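Local coordinates for phosphate binding protein (Planctomyces limnophilus, PDB 4JWO) that probably binds phosphate, as a PstS-family protein of a system that carries phosphate across the cytoplasmic membrane, at residues A193-S197 against G198-Y202; T219-N223 against D224-V228; L227-G230 against V231-S234; Y243-F246 against A247-A250. All coordinates share one frame; numbering follows the deposited sequence. Where two conformers were deposited one is given.

Contact 1: A193-S197 against G198-Y202; sequences ADTAS and GTFDY
Phe200 lays its ring against the turn that precedes its own helix. CA of Thr195 sits over the middle of one face of the Phe200 ring, 3.9 Å from the centroid, in a CH-pi contact only 11° off the ring normal. With CG anti to the backbone N (chi1 180°), the phenyl group swings back along the loop, and Phe200 CD2 comes within 3.3 Å of Ala196 N. This is the close-packed part; at the root of the side chain Ala193 CB packs 4.0 Å from Phe200 CB, and Tyr240 of strand 237-242 touches both residues. Thr195 and Ala196 pack on the ring through their backbones, while their CB atoms point away on the exposed side; there the methyl Thr195 CG2 merely runs alongside, 4.1 Å from Phe200 CE2. At the helix start, Ser197 OG gives its hydrogen to Asp194 O at 2.8 Å, in the carbonyl plane, and takes the N-H of Phe200 at 3.2 Å. The hydroxyl thereby ties the turn to the helix. Asp201, next after Phe200, turns its carboxylate to Ser69, while Asp201 N bonds to Ser197 O at 2.9 Å. A type II beta turn, Asp194 to Ser197, thus runs directly into the serine N-cap of helix 198-208.

Contact 2: T219-N223 against D224-V228; sequences TANSN and DNILV. With SO4 (sulfate ion), chain C.
An asparagine N-cap begins helix 224-233: Asn223 OD1 takes the N-H of Asn225 at 2.9 Å in a bent bond (137°), the donor tilted 29° from the carbonyl plane. A trans first torsion (chi1 -175°) lets the Asn223 amide fold forward over the first turn, where it crosses Ile226 at about a right angle, Asn223 ND2 lying 3.9 Å from Ile226 CG1. The backbone O of Asn223 receives two weak bonds, from the N-H groups of Ile226 and Leu227. Just upstream, Asn221 OD1 accepts the N-H of Asn223 at 2.8 Å on an in-plane lone pair, which makes an Asx turn leading into the cap. The same amide rests against the Ile226 methyl CD1, 3.8 Å from Asn221 OD1, and Asn221 CB meets Leu227 CD2 at 3.8 Å. Replacing Asn221 by alanine would keep the contact of CB with Leu227 but is likely to leave the N-H of Asn223 without its acceptor and Ile226 less covered. A water donates to both Asn221 O and Asp224 OD1, bridging loop and helix. Ser222 points away from the helix and binds a sulfate, probably from the crystallisation liquor, through Ser222 N, 2.8 Å from sulfate O2, and Ser222 OG, 2.7 Å from sulfate O4.

Contact 3: L227-G230 against V231-S234; sequences LVQG and VVDS
Gln229 and Asp233 meet one turn apart on the exposed side of helix 224-233. Gln229 NE2 approaches both carboxylate oxygens, 3.2 Å from Asp233 OD1 and 3.4 Å from Asp233 OD2, and both bonds are weak. The amide and carboxylate planes stand 60° apart, so the two groups do not lie flat against each other. Gln229 gets there by a bend: its CB points away from residues 231-234, and a turn at chi2 (66°) brings the amide back along the helix. The backbone bonds of the same turn set these two residues one turn apart. Asp233 N bonds to Gln229 O at 2.9 Å and more weakly to Gly230 O at 3.3 Å, a forked arrangement in the last helical turn. Earlier in the helix the bonds are straighter, Val231 N to Leu227 O at 3.0 Å and Val232 N to Val228 O at 2.9 Å (168°). On the valine side, Val232 CG2 lies 3.2 Å from Val228 O and 4.3 Å from Val228 CG1. Farther out, Asn149 ND2 donates to Val231 O near the helix end. The amphipathic helix lies against the sheet: Leu227 and Val231 touch Phe191 of strand 189-192, Leu227 and Val228 touch Phe241 of strand 237-242, and Val228 also meets Asn249 in the loop after helix 243-247.

Contact 4: Y243-F246 against A247-A250; sequences YAYF and AENA. With FMT (formic acid), chain E; SO4 (sulfate ion), chain D.
The short helix 243-247 ends in a type I beta turn, Ala247 to Ala250, and an asparagine side chain binds the two together. Asn249 ND2 donates to Tyr245 O at 2.9 Å in a nearly straight bond (167°) that lies in the carbonyl plane and close to the plane of the amide itself, which should hold that group against turning. Asn249 N bonds to Phe246 O, also at 2.9 Å, but from above the carbonyl plane. Within the helix, Ala247 N meets Tyr243 O at 2.8 Å, nearly along the C=O axis. Three aromatic side chains leave the helix. Phe246 lays one ring face toward the methyl of Ala250, whose CB is 4.0 Å from Phe246 CZ. Tyr245 and Glu248 run side by side, Glu248 OE1 3.6 Å from Tyr245 CD1, while the phenol OH donates to a sulfate; Lys320 also bonds to that sulfate, makes a cation-pi contact with Tyr245 and forms a long, weak ion pair with Glu248. Tyr243 CE2 comes to 3.8 Å from Ala247 CB, and Tyr243 OH donates at 2.6 Å to O1 of a formic acid at the ring edge; both small molecules probably come from the crystallisation liquor. A valine in place of Tyr243 would probably leave the Ala247 methyl without its ring neighbour and the formic acid without this donor. Around the turn, Phe246 packs on Thr145 and Val147 of strand 134-148, Tyr243 reaches Pro271 and Ile274 of helix 271-275, and Tyr245 and Asn249 lean on helix 224-233.

Overall arrangement
All four contacts are local, lie within the PBP superfamily domain and follow one another along the chain, each joining adjacent segments. Contact 1 closes the loop that leaves strand 189-192 and enters helix 198-208. Contact 2 does the same between strand 219-220 and helix 224-233, and Asp194 touches it, Asp194 OD1 lying 3.1 Å from Asn221 N. None nests inside another; contacts 2 and 3 overlap at Leu227 and Val228, so that one covers the start and the other the end of helix 224-233. After strand 237-242, contact 4 connects helix 243-247 to the loop before strand 254-259 and leans back on the earlier helix, with Tyr245 against Asp224 and Asn249 against Val228.

Contact 1: A193-S197 against G198-Y202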
ATOM      1  N   ALA A 193      -1.079   0.392  13.256  1.00 14.38           N
ATOM      2  CA  ALA A 193      -0.837   1.712  12.709  1.00 14.41           C
ATOM      3  C   ALA A 193      -1.786   2.751  13.270  1.00 16.85           C
ATOM      4  O   ALA A 193      -2.875   2.430  13.742  1.00 16.37           O
ATOM      5  CB  ALA A 193      -0.961   1.670  11.190  1.00 16.89           C
ATOM      6  N   ASP A 194      -1.357   4.001  13.215  1.00 15.48           N
ATOM      7  CA  ASP A 194      -2.222   5.121  13.559  1.00 16.65           C
ATOM      8  C   ASP A 194      -3.362   5.249  12.544  1.00 17.79           C
ATOM      9  O   ASP A 194      -3.196   4.951  11.358  1.00 18.36           O
ATOM     10  CB  ASP A 194      -1.420   6.430  13.577  1.00 18.65           C
ATOM     11  CG  ASP A 194      -0.650   6.634  14.856  1.00 23.34           C
ATOM     12  OD1 ASP A 194      -0.650   5.726  15.711  1.00 22.26           O
ATOM     13  OD2 ASP A 194      -0.038   7.718  15.005  1.00 23.03           O
ATOM     14  N   THR A 195      -4.515   5.702  13.028  1.00 16.13           N
ATOM     15  CA  THR A 195      -5.684   5.911  12.174  1.00 17.54           C
ATOM     16  C   THR A 195      -5.371   6.747  10.933  1.00 23.03           C
ATOM     17  O   THR A 195      -4.694   7.781  11.012  1.00 23.03           O
ATOM     18  CB  THR A 195      -6.796   6.619  12.943  1.00 21.72           C
ATOM     19  OG1 THR A 195      -6.992   5.986  14.209  1.00 21.16           O
ATOM     20  CG2 THR A 195      -8.104   6.589  12.152  1.00 23.66           C
ATOM     21  N   ALA A 196      -5.871   6.288   9.788  1.00 19.48           N
ATOM     22  CA  ALA A 196      -5.874   7.071   8.557  1.00 26.98           C
ATOM     23  C   ALA A 196      -4.489   7.236   7.932  1.00 28.35           C
ATOM     24  O   ALA A 196      -4.353   7.973   6.939  1.00 25.87           O
ATOM     25  CB  ALA A 196      -6.563   8.440   8.759  1.00 32.09           C
ATOM     26  N   SER A 197      -3.484   6.553   8.506  1.00 20.67           N
ATOM     27  CA  SER A 197      -2.181   6.369   7.869  1.00 18.57           C
ATOM     28  C   SER A 197      -2.378   5.402   6.703  1.00 16.16           C
ATOM     29  O   SER A 197      -3.402   4.737   6.630  1.00 16.69           O
ATOM     30  CB  SER A 197      -1.171   5.768   8.847  1.00 18.51           C
ATOM     31  OG  SER A 197      -1.506   4.421   9.193  1.00 16.04           O
ATOM     32  N   GLY A 198      -1.421   5.349   5.782  1.00 15.56           N
ATOM     33  CA  GLY A 198      -1.500   4.423   4.662  1.00 15.73           C
ATOM     34  C   GLY A 198      -1.560   2.970   5.092  1.00 14.68           C
ATOM     35  O   GLY A 198      -2.329   2.171   4.541  1.00 16.74           O
ATOM     36  N   THR A 199      -0.730   2.605   6.065  1.00 14.17           N
ATOM     37  CA  THR A 199      -0.712   1.247   6.570  1.00 12.94           C
ATOM     38  C   THR A 199      -2.074   0.857   7.161  1.00 13.64           C
ATOM     39  O   THR A 199      -2.598  -0.230   6.876  1.00 14.47           O
ATOM     40  CB  THR A 199       0.400   1.095   7.610  1.00 14.84           C
ATOM     41  OG1 THR A 199       1.656   1.421   6.993  1.00 18.64           O
ATOM     42  CG2 THR A 199       0.456  -0.319   8.128  1.00 17.27           C
ATOM     43  N   PHE A 200      -2.643   1.750   7.965  1.00 14.33           N
ATOM     44  CA  PHE A 200      -3.984   1.550   8.518  1.00 14.38           C
ATOM     45  C   PHE A 200      -5.014   1.365   7.420  1.00 15.58           C
ATOM     46  O   PHE A 200      -5.814   0.424   7.460  1.00 15.95           O
ATOM     47  CB  PHE A 200      -4.375   2.757   9.376  1.00 13.76           C
ATOM     48  CG  PHE A 200      -5.742   2.662   9.997  1.00 14.09           C
ATOM     49  CD1 PHE A 200      -5.904   2.106  11.259  1.00 15.05           C
ATOM     50  CD2 PHE A 200      -6.850   3.165   9.338  1.00 15.51           C
ATOM     51  CE1 PHE A 200      -7.166   2.045  11.848  1.00 15.63           C
ATOM     52  CE2 PHE A 200      -8.120   3.098   9.920  1.00 16.25           C
ATOM     53  CZ  PHE A 200      -8.260   2.523  11.179  1.00 17.03           C
ATOM     54  N   ASP A 201      -5.010   2.274   6.449  1.00 13.97           N
ATOM     55  CA  ASP A 201      -5.965   2.223   5.342  1.00 14.69           C
ATOM     56  C   ASP A 201      -5.882   0.899   4.592  1.00 15.46           C
ATOM     57  O   ASP A 201      -6.906   0.306   4.256  1.00 18.82           O
ATOM     58  CB  ASP A 201      -5.759   3.398   4.381  1.00 16.66           C
ATOM     59  CG  ASP A 201      -6.265   4.710   4.951  1.00 18.32           C
ATOM     60  OD1 ASP A 201      -6.930   4.683   6.011  1.00 19.40           O
ATOM     61  OD2 ASP A 201      -6.007   5.767   4.329  1.00 23.13           O
ATOM     62  N   TYR A 202      -4.665   0.423   4.335  1.00 16.44           N
ATOM     63  CA  TYR A 202      -4.499  -0.833   3.596  1.00 13.82           C
ATOM     64  C   TYR A 202      -4.989  -2.022   4.427  1.00 14.87           C
ATOM     65  O   TYR A 202      -5.837  -2.801   3.975  1.00 16.96           O
ATOM     66  CB  TYR A 202      -3.020  -0.994   3.192  1.00 13.47           C
ATOM     67  CG  TYR A 202      -2.673  -2.222   2.364  1.00 14.10           C
ATOM     68  CD1 TYR A 202      -3.660  -3.074   1.869  1.00 16.10           C
ATOM     69  CD2 TYR A 202      -1.345  -2.525   2.084  1.00 18.03           C
ATOM     70  CE1 TYR A 202      -3.329  -4.202   1.119  1.00 18.74           C
ATOM     71  CE2 TYR A 202      -1.007  -3.646   1.338  1.00 16.45           C
ATOM     72  CZ  TYR A 202      -1.997  -4.474   0.857  1.00 16.47           C
ATOM     73  OH  TYR A 202      -1.677  -5.592   0.109  1.00 16.84           O
TER

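Contact 2: T219-N223 against D224-V228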
ATOM      1  N   THR A 219      -2.859  -0.749  20.771  1.00 17.30           N
ATOM      2  CA  THR A 219      -1.720   0.144  20.872  1.00 17.49           C
ATOM      3  C   THR A 219      -1.341   0.605  19.475  1.00 15.60           C
ATOM      4  O   THR A 219      -0.828  -0.169  18.661  1.00 14.16           O
ATOM      5  CB  THR A 219      -0.548  -0.546  21.571  1.00 15.79           C
ATOM      6  OG1 THR A 219      -0.920  -0.843  22.924  1.00 19.81           O
ATOM      7  CG2 THR A 219       0.670   0.361  21.587  1.00 17.82           C
ATOM      8  N   ALA A 220      -1.637   1.869  19.192  1.00 18.98           N
ATOM      9  CA  ALA A 220      -1.363   2.456  17.886  1.00 14.46           C
ATOM     10  C   ALA A 220      -0.182   3.390  17.989  1.00 15.08           C
ATOM     11  O   ALA A 220      -0.099   4.186  18.907  1.00 20.73           O
ATOM     12  CB  ALA A 220      -2.571   3.231  17.398  1.00 17.79           C
ATOM     13  N   ASN A 221       0.743   3.281  17.046  1.00 16.72           N
ATOM     14  CA  ASN A 221       1.851   4.222  17.010  1.00 16.99           C
ATOM     15  C   ASN A 221       2.302   4.492  15.586  1.00 15.94           C
ATOM     16  O   ASN A 221       2.274   3.602  14.736  1.00 19.24           O
ATOM     17  CB  ASN A 221       3.035   3.724  17.853  1.00 18.49           C
ATOM     18  CG  ASN A 221       3.905   4.867  18.356  1.00 16.63           C
ATOM     19  OD1 ASN A 221       4.640   5.485  17.589  1.00 19.13           O
ATOM     20  ND2 ASN A 221       3.804   5.172  19.646  1.00 22.73           N
ATOM     21  N   SER A 222       2.710   5.732  15.336  1.00 17.78           N
ATOM     22  CA  SER A 222       3.231   6.095  14.031  1.00 17.74           C
ATOM     23  C   SER A 222       4.629   5.572  13.820  1.00 19.01           C
ATOM     24  O   SER A 222       5.095   5.475  12.689  1.00 20.03           O
ATOM     25  CB  SER A 222       3.242   7.610  13.853  1.00 18.39           C
ATOM     26  OG  SER A 222       4.093   8.241  14.804  1.00 21.67           O
ATOM     27  N   ASN A 223       5.298   5.244  14.923  1.00 18.15           N
ATOM     28  CA  ASN A 223       6.677   4.779  14.866  1.00 17.34           C
ATOM     29  C   ASN A 223       6.678   3.261  14.871  1.00 15.73           C
ATOM     30  O   ASN A 223       6.415   2.643  15.892  1.00 16.95           O
ATOM     31  CB  ASN A 223       7.440   5.325  16.070  1.00 16.21           C
ATOM     32  CG  ASN A 223       8.916   4.990  16.034  1.00 16.46           C
ATOM     33  OD1 ASN A 223       9.325   4.051  15.347  1.00 17.88           O
ATOM     34  ND2 ASN A 223       9.722   5.744  16.783  1.00 18.25           N
ATOM     35  N   ASP A 224       6.955   2.662  13.721  1.00 17.91           N
ATOM     36  CA  ASP A 224       6.862   1.210  13.596  1.00 18.38           C
ATOM     37  C   ASP A 224       7.913   0.520  14.461  1.00 15.65           C
ATOM     38  O   ASP A 224       7.766  -0.651  14.814  1.00 18.20           O
ATOM     39  CB  ASP A 224       6.988   0.772  12.132  1.00 16.67           C
ATOM     40  CG  ASP A 224       5.729   1.041  11.321  1.00 18.48           C
ATOM     41  OD1 ASP A 224       4.680   1.373  11.903  1.00 23.28           O
ATOM     42  OD2 ASP A 224       5.791   0.865  10.085  1.00 26.23           O
ATOM     43  N   ASN A 225       8.971   1.240  14.820  1.00 16.88           N
ATOM     44  CA  ASN A 225       9.996   0.649  15.675  1.00 17.10           C
ATOM     45  C   ASN A 225       9.465   0.416  17.084  1.00 20.46           C
ATOM     46  O   ASN A 225       9.899  -0.510  17.775  1.00 20.59           O
ATOM     47  CB  ASN A 225      11.237   1.544  15.754  1.00 19.85           C
ATOM     48  CG  ASN A 225      11.784   1.907  14.393  1.00 24.04           C
ATOM     49  OD1 ASN A 225      11.770   3.082  13.993  1.00 29.91           O
ATOM     50  ND2 ASN A 225      12.280   0.913  13.676  1.00 19.45           N
ATOM     51  N   ILE A 226       8.546   1.276  17.515  1.00 17.56           N
ATOM     52  CA  ILE A 226       7.877   1.114  18.802  1.00 15.89           C
ATOM     53  C   ILE A 226       6.924  -0.081  18.763  1.00 17.85           C
ATOM     54  O   ILE A 226       6.821  -0.830  19.737  1.00 19.71           O
ATOM     55  CB  ILE A 226       7.141   2.421  19.210  1.00 17.25           C
ATOM     56  CG1 ILE A 226       8.180   3.497  19.528  1.00 19.70           C
ATOM     57  CG2 ILE A 226       6.209   2.185  20.404  1.00 21.80           C
ATOM     58  CD1 ILE A 226       7.584   4.831  19.906  1.00 18.73           C
ATOM     59  N   LEU A 227       6.227  -0.260  17.643  1.00 16.73           N
ATOM     60  CA  LEU A 227       5.351  -1.427  17.485  1.00 14.77           C
ATOM     61  C   LEU A 227       6.156  -2.725  17.509  1.00 16.89           C
ATOM     62  O   LEU A 227       5.743  -3.702  18.140  1.00 16.06           O
ATOM     63  CB  LEU A 227       4.540  -1.337  16.192  1.00 15.17           C
ATOM     64  CG  LEU A 227       3.652  -0.103  16.038  1.00 15.68           C
ATOM     65  CD1 LEU A 227       2.932  -0.185  14.695  1.00 16.55           C
ATOM     66  CD2 LEU A 227       2.645  -0.004  17.194  1.00 16.24           C
ATOM     67  N   VAL A 228       7.293  -2.740  16.814  1.00 17.07           N
ATOM     68  CA  VAL A 228       8.189  -3.898  16.841  1.00 16.34           C
ATOM     69  C   VAL A 228       8.541  -4.258  18.275  1.00 16.34           C
ATOM     70  O   VAL A 228       8.422  -5.422  18.671  1.00 19.05           O
ATOM     71  CB  VAL A 228       9.485  -3.640  16.017  1.00 14.65           C
ATOM     72  CG1 VAL A 228      10.545  -4.711  16.286  1.00 20.44           C
ATOM     73  CG2 VAL A 228       9.155  -3.565  14.532  1.00 18.10           C
TER
HETATM   74  S   SO4 C 402       1.844   9.031  17.546  1.00 37.30           S
HETATM   75  O1  SO4 C 402       2.132   9.035  18.980  1.00 36.16           O
HETATM   76  O2  SO4 C 402       1.683   7.667  17.066  1.00 25.36           O
HETATM   77  O3  SO4 C 402       0.587   9.753  17.329  1.00 48.94           O
HETATM   78  O4  SO4 C 402       2.905   9.686  16.771  1.00 26.92           O
HETATM   79  O   HOH W   1       2.429   2.846  12.220  1.00 34.72           O

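Contact 3: L227-G230 against V231-S234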
ATOM      1  N   LEU A 227       6.227  -0.260  17.643  1.00 16.73           N
ATOM      2  CA  LEU A 227       5.351  -1.427  17.485  1.00 14.77           C
ATOM      3  C   LEU A 227       6.156  -2.725  17.509  1.00 16.89           C
ATOM      4  O   LEU A 227       5.743  -3.702  18.140  1.00 16.06           O
ATOM      5  CB  LEU A 227       4.540  -1.337  16.192  1.00 15.17           C
ATOM      6  CG  LEU A 227       3.652  -0.103  16.038  1.00 15.68           C
ATOM      7  CD1 LEU A 227       2.932  -0.185  14.695  1.00 16.55           C
ATOM      8  CD2 LEU A 227       2.645  -0.004  17.194  1.00 16.24           C
ATOM      9  N   VAL A 228       7.293  -2.740  16.814  1.00 17.07           N
ATOM     10  CA  VAL A 228       8.189  -3.898  16.841  1.00 16.34           C
ATOM     11  C   VAL A 228       8.541  -4.258  18.275  1.00 16.34           C
ATOM     12  O   VAL A 228       8.422  -5.422  18.671  1.00 19.05           O
ATOM     13  CB  VAL A 228       9.485  -3.640  16.017  1.00 14.65           C
ATOM     14  CG1 VAL A 228      10.545  -4.711  16.286  1.00 20.44           C
ATOM     15  CG2 VAL A 228       9.155  -3.565  14.532  1.00 18.10           C
ATOM     16  N   GLN A 229       8.967  -3.267  19.064  1.00 16.85           N
ATOM     17  CA  GLN A 229       9.366  -3.506  20.446  1.00 18.82           C
ATOM     18  C   GLN A 229       8.190  -4.016  21.276  1.00 17.00           C
ATOM     19  O   GLN A 229       8.356  -4.852  22.158  1.00 19.91           O
ATOM     20  CB  GLN A 229       9.954  -2.232  21.074  1.00 21.01           C
ATOM     21  CG  GLN A 229      10.583  -2.449  22.434  1.00 21.17           C
ATOM     22  CD  GLN A 229      11.809  -3.337  22.360  1.00 23.96           C
ATOM     23  OE1 GLN A 229      12.610  -3.238  21.424  1.00 29.96           O
ATOM     24  NE2 GLN A 229      11.958  -4.218  23.341  1.00 32.29           N
ATOM     25  N   GLY A 230       6.995  -3.512  20.976  1.00 17.75           N
ATOM     26  CA  GLY A 230       5.787  -3.958  21.644  1.00 17.88           C
ATOM     27  C   GLY A 230       5.548  -5.440  21.442  1.00 16.88           C
ATOM     28  O   GLY A 230       5.260  -6.178  22.387  1.00 21.18           O
ATOM     29  N   VAL A 231       5.668  -5.886  20.196  1.00 18.52           N
ATOM     30  CA  VAL A 231       5.516  -7.300  19.889  1.00 18.76           C
ATOM     31  C   VAL A 231       6.612  -8.138  20.542  1.00 18.69           C
ATOM     32  O   VAL A 231       6.341  -9.208  21.091  1.00 19.84           O
ATOM     33  CB  VAL A 231       5.468  -7.524  18.365  1.00 16.33           C
ATOM     34  CG1 VAL A 231       5.455  -9.022  18.041  1.00 19.61           C
ATOM     35  CG2 VAL A 231       4.243  -6.812  17.797  1.00 17.91           C
ATOM     36  N   VAL A 232       7.856  -7.660  20.500  1.00 17.08           N
ATOM     37  CA  VAL A 232       8.952  -8.337  21.183  1.00 18.80           C
ATOM     38  C   VAL A 232       8.692  -8.543  22.686  1.00 20.47           C
ATOM     39  O   VAL A 232       9.018  -9.589  23.250  1.00 22.97           O
ATOM     40  CB  VAL A 232      10.290  -7.567  20.991  1.00 23.05           C
ATOM     41  CG1 VAL A 232      11.418  -8.206  21.794  1.00 25.73           C
ATOM     42  CG2 VAL A 232      10.646  -7.493  19.508  1.00 23.78           C
ATOM     43  N   ASP A 233       8.063  -7.551  23.312  1.00 22.25           N
ATOM     44  CA  ASP A 233       7.900  -7.520  24.766  1.00 23.69           C
ATOM     45  C   ASP A 233       6.667  -8.260  25.295  1.00 23.81           C
ATOM     46  O   ASP A 233       6.547  -8.474  26.498  1.00 29.62           O
ATOM     47  CB  ASP A 233       7.838  -6.066  25.251  1.00 23.13           C
ATOM     48  CG  ASP A 233       9.192  -5.400  25.283  1.00 30.87           C
ATOM     49  OD1 ASP A 233      10.212  -6.117  25.306  1.00 34.25           O
ATOM     50  OD2 ASP A 233       9.228  -4.150  25.302  1.00 34.18           O
ATOM     51  N   SER A 234       5.756  -8.647  24.413  1.00 21.94           N
ATOM     52  CA  SER A 234       4.524  -9.307  24.843  0.53 23.24           C
ATOM     53  C   SER A 234       4.332 -10.652  24.161  1.00 21.65           C
ATOM     54  O   SER A 234       4.172 -10.725  22.942  1.00 21.24           O
ATOM     55  CB  SER A 234       3.304  -8.428  24.574  0.53 29.36           C
ATOM     56  OG  SER A 234       2.120  -9.133  24.902  0.53 32.76           O
TER

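Contact 4: Y243-F246 against A247-A250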
ATOM      1  N   TYR A 243       6.107  -4.367   5.560  1.00 15.99           N
ATOM      2  CA  TYR A 243       7.049  -5.474   5.449  1.00 16.72           C
ATOM      3  C   TYR A 243       8.491  -5.082   5.790  1.00 16.95           C
ATOM      4  O   TYR A 243       9.234  -5.875   6.387  1.00 16.92           O
ATOM      5  CB  TYR A 243       6.964  -6.091   4.047  1.00 18.65           C
ATOM      6  CG  TYR A 243       8.015  -7.137   3.805  1.00 17.01           C
ATOM      7  CD1 TYR A 243       7.837  -8.442   4.240  1.00 20.17           C
ATOM      8  CD2 TYR A 243       9.208  -6.812   3.161  1.00 20.08           C
ATOM      9  CE1 TYR A 243       8.822  -9.401   4.029  1.00 21.76           C
ATOM     10  CE2 TYR A 243      10.187  -7.765   2.951  1.00 21.25           C
ATOM     11  CZ  TYR A 243       9.986  -9.049   3.386  1.00 24.14           C
ATOM     12  OH  TYR A 243      10.971  -9.992   3.181  1.00 26.31           O
ATOM     13  N   ALA A 244       8.891  -3.867   5.417  1.00 17.60           N
ATOM     14  CA  ALA A 244      10.273  -3.434   5.631  1.00 17.51           C
ATOM     15  C   ALA A 244      10.635  -3.496   7.100  1.00 21.63           C
ATOM     16  O   ALA A 244      11.753  -3.859   7.454  1.00 20.09           O
ATOM     17  CB  ALA A 244      10.498  -2.025   5.077  1.00 21.96           C
ATOM     18  N   TYR A 245       9.680  -3.165   7.964  1.00 17.44           N
ATOM     19  CA  TYR A 245       9.945  -3.191   9.395  1.00 15.15           C
ATOM     20  C   TYR A 245       9.974  -4.614   9.956  1.00 20.82           C
ATOM     21  O   TYR A 245      10.660  -4.878  10.932  1.00 20.73           O
ATOM     22  CB  TYR A 245       8.951  -2.278  10.141  1.00 17.76           C
ATOM     23  CG  TYR A 245       9.264  -0.804   9.960  1.00 19.91           C
ATOM     24  CD1 TYR A 245      10.202  -0.176  10.770  1.00 23.18           C
ATOM     25  CD2 TYR A 245       8.627  -0.042   8.983  1.00 24.16           C
ATOM     26  CE1 TYR A 245      10.504   1.173  10.615  1.00 27.33           C
ATOM     27  CE2 TYR A 245       8.923   1.313   8.825  1.00 20.82           C
ATOM     28  CZ  TYR A 245       9.864   1.908   9.645  1.00 29.92           C
ATOM     29  OH  TYR A 245      10.172   3.248   9.505  1.00 31.23           O
ATOM     30  N   PHE A 246       9.265  -5.545   9.324  1.00 18.02           N
ATOM     31  CA  PHE A 246       9.454  -6.943   9.693  1.00 17.39           C
ATOM     32  C   PHE A 246      10.829  -7.432   9.246  1.00 19.33           C
ATOM     33  O   PHE A 246      11.570  -8.041  10.030  1.00 18.49           O
ATOM     34  CB  PHE A 246       8.379  -7.873   9.103  1.00 16.48           C
ATOM     35  CG  PHE A 246       8.774  -9.327   9.161  1.00 15.11           C
ATOM     36  CD1 PHE A 246       8.769 -10.018  10.372  1.00 15.92           C
ATOM     37  CD2 PHE A 246       9.215  -9.992   8.018  1.00 19.94           C
ATOM     38  CE1 PHE A 246       9.176 -11.346  10.437  1.00 23.10           C
ATOM     39  CE2 PHE A 246       9.627 -11.318   8.087  1.00 23.37           C
ATOM     40  CZ  PHE A 246       9.604 -11.994   9.289  1.00 26.80           C
ATOM     41  N   ALA A 247      11.160  -7.172   7.982  1.00 18.88           N
ATOM     42  CA  ALA A 247      12.352  -7.754   7.372  1.00 17.91           C
ATOM     43  C   ALA A 247      13.609  -7.398   8.139  1.00 21.66           C
ATOM     44  O   ALA A 247      14.502  -8.229   8.318  1.00 26.12           O
ATOM     45  CB  ALA A 247      12.477  -7.317   5.911  1.00 20.30           C
ATOM     46  N   GLU A 248      13.672  -6.170   8.632  1.00 21.50           N
ATOM     47  CA  GLU A 248      14.894  -5.720   9.287  1.00 24.61           C
ATOM     48  C   GLU A 248      14.942  -6.162  10.744  1.00 23.13           C
ATOM     49  O   GLU A 248      15.960  -5.999  11.416  1.00 27.48           O
ATOM     50  CB  GLU A 248      15.014  -4.207   9.195  1.00 27.94           C
ATOM     51  CG  GLU A 248      13.972  -3.502   9.999  1.00 26.82           C
ATOM     52  CD  GLU A 248      14.003  -2.001   9.823  1.00 48.67           C
ATOM     53  OE1 GLU A 248      13.581  -1.293  10.761  1.00 42.81           O
ATOM     54  OE2 GLU A 248      14.435  -1.532   8.749  1.00 56.35           O
ATOM     55  N   ASN A 249      13.838  -6.733  11.221  1.00 20.79           N
ATOM     56  CA  ASN A 249      13.757  -7.243  12.583  1.00 21.19           C
ATOM     57  C   ASN A 249      13.379  -8.721  12.622  1.00 24.01           C
ATOM     58  O   ASN A 249      12.844  -9.202  13.617  1.00 23.86           O
ATOM     59  CB  ASN A 249      12.734  -6.431  13.377  1.00 25.16           C
ATOM     60  CG  ASN A 249      13.187  -5.011  13.620  1.00 25.43           C
ATOM     61  OD1 ASN A 249      14.121  -4.769  14.388  1.00 28.87           O
ATOM     62  ND2 ASN A 249      12.522  -4.056  12.975  1.00 22.09           N
ATOM     63  N   ALA A 250      13.671  -9.444  11.542  1.00 23.59           N
ATOM     64  CA  ALA A 250      13.166 -10.808  11.374  1.00 22.18           C
ATOM     65  C   ALA A 250      13.616 -11.789  12.458  1.00 22.78           C
ATOM     66  O   ALA A 250      12.903 -12.741  12.772  1.00 26.88           O
ATOM     67  CB  ALA A 250      13.517 -11.343   9.984  1.00 24.79           C
TER
HETATM   68  C   FMT E 404      13.598  -8.618   2.287  1.00 57.47           C
HETATM   69  O1  FMT E 404      13.563  -9.606   3.022  1.00 56.02           O
HETATM   70  O2  FMT E 404      14.003  -7.508   2.629  1.00 61.90           O
HETATM   71  S   SO4 D 403      13.546   4.140  10.028  1.00 33.30           S
HETATM   72  O1  SO4 D 403      14.654   4.764  10.760  1.00 41.24           O
HETATM   73  O2  SO4 D 403      14.016   2.905   9.405  1.00 34.34           O
HETATM   74  O3  SO4 D 403      12.455   3.801  10.947  1.00 29.85           O
HETATM   75  O4  SO4 D 403      13.086   5.094   9.016  1.00 30.04           O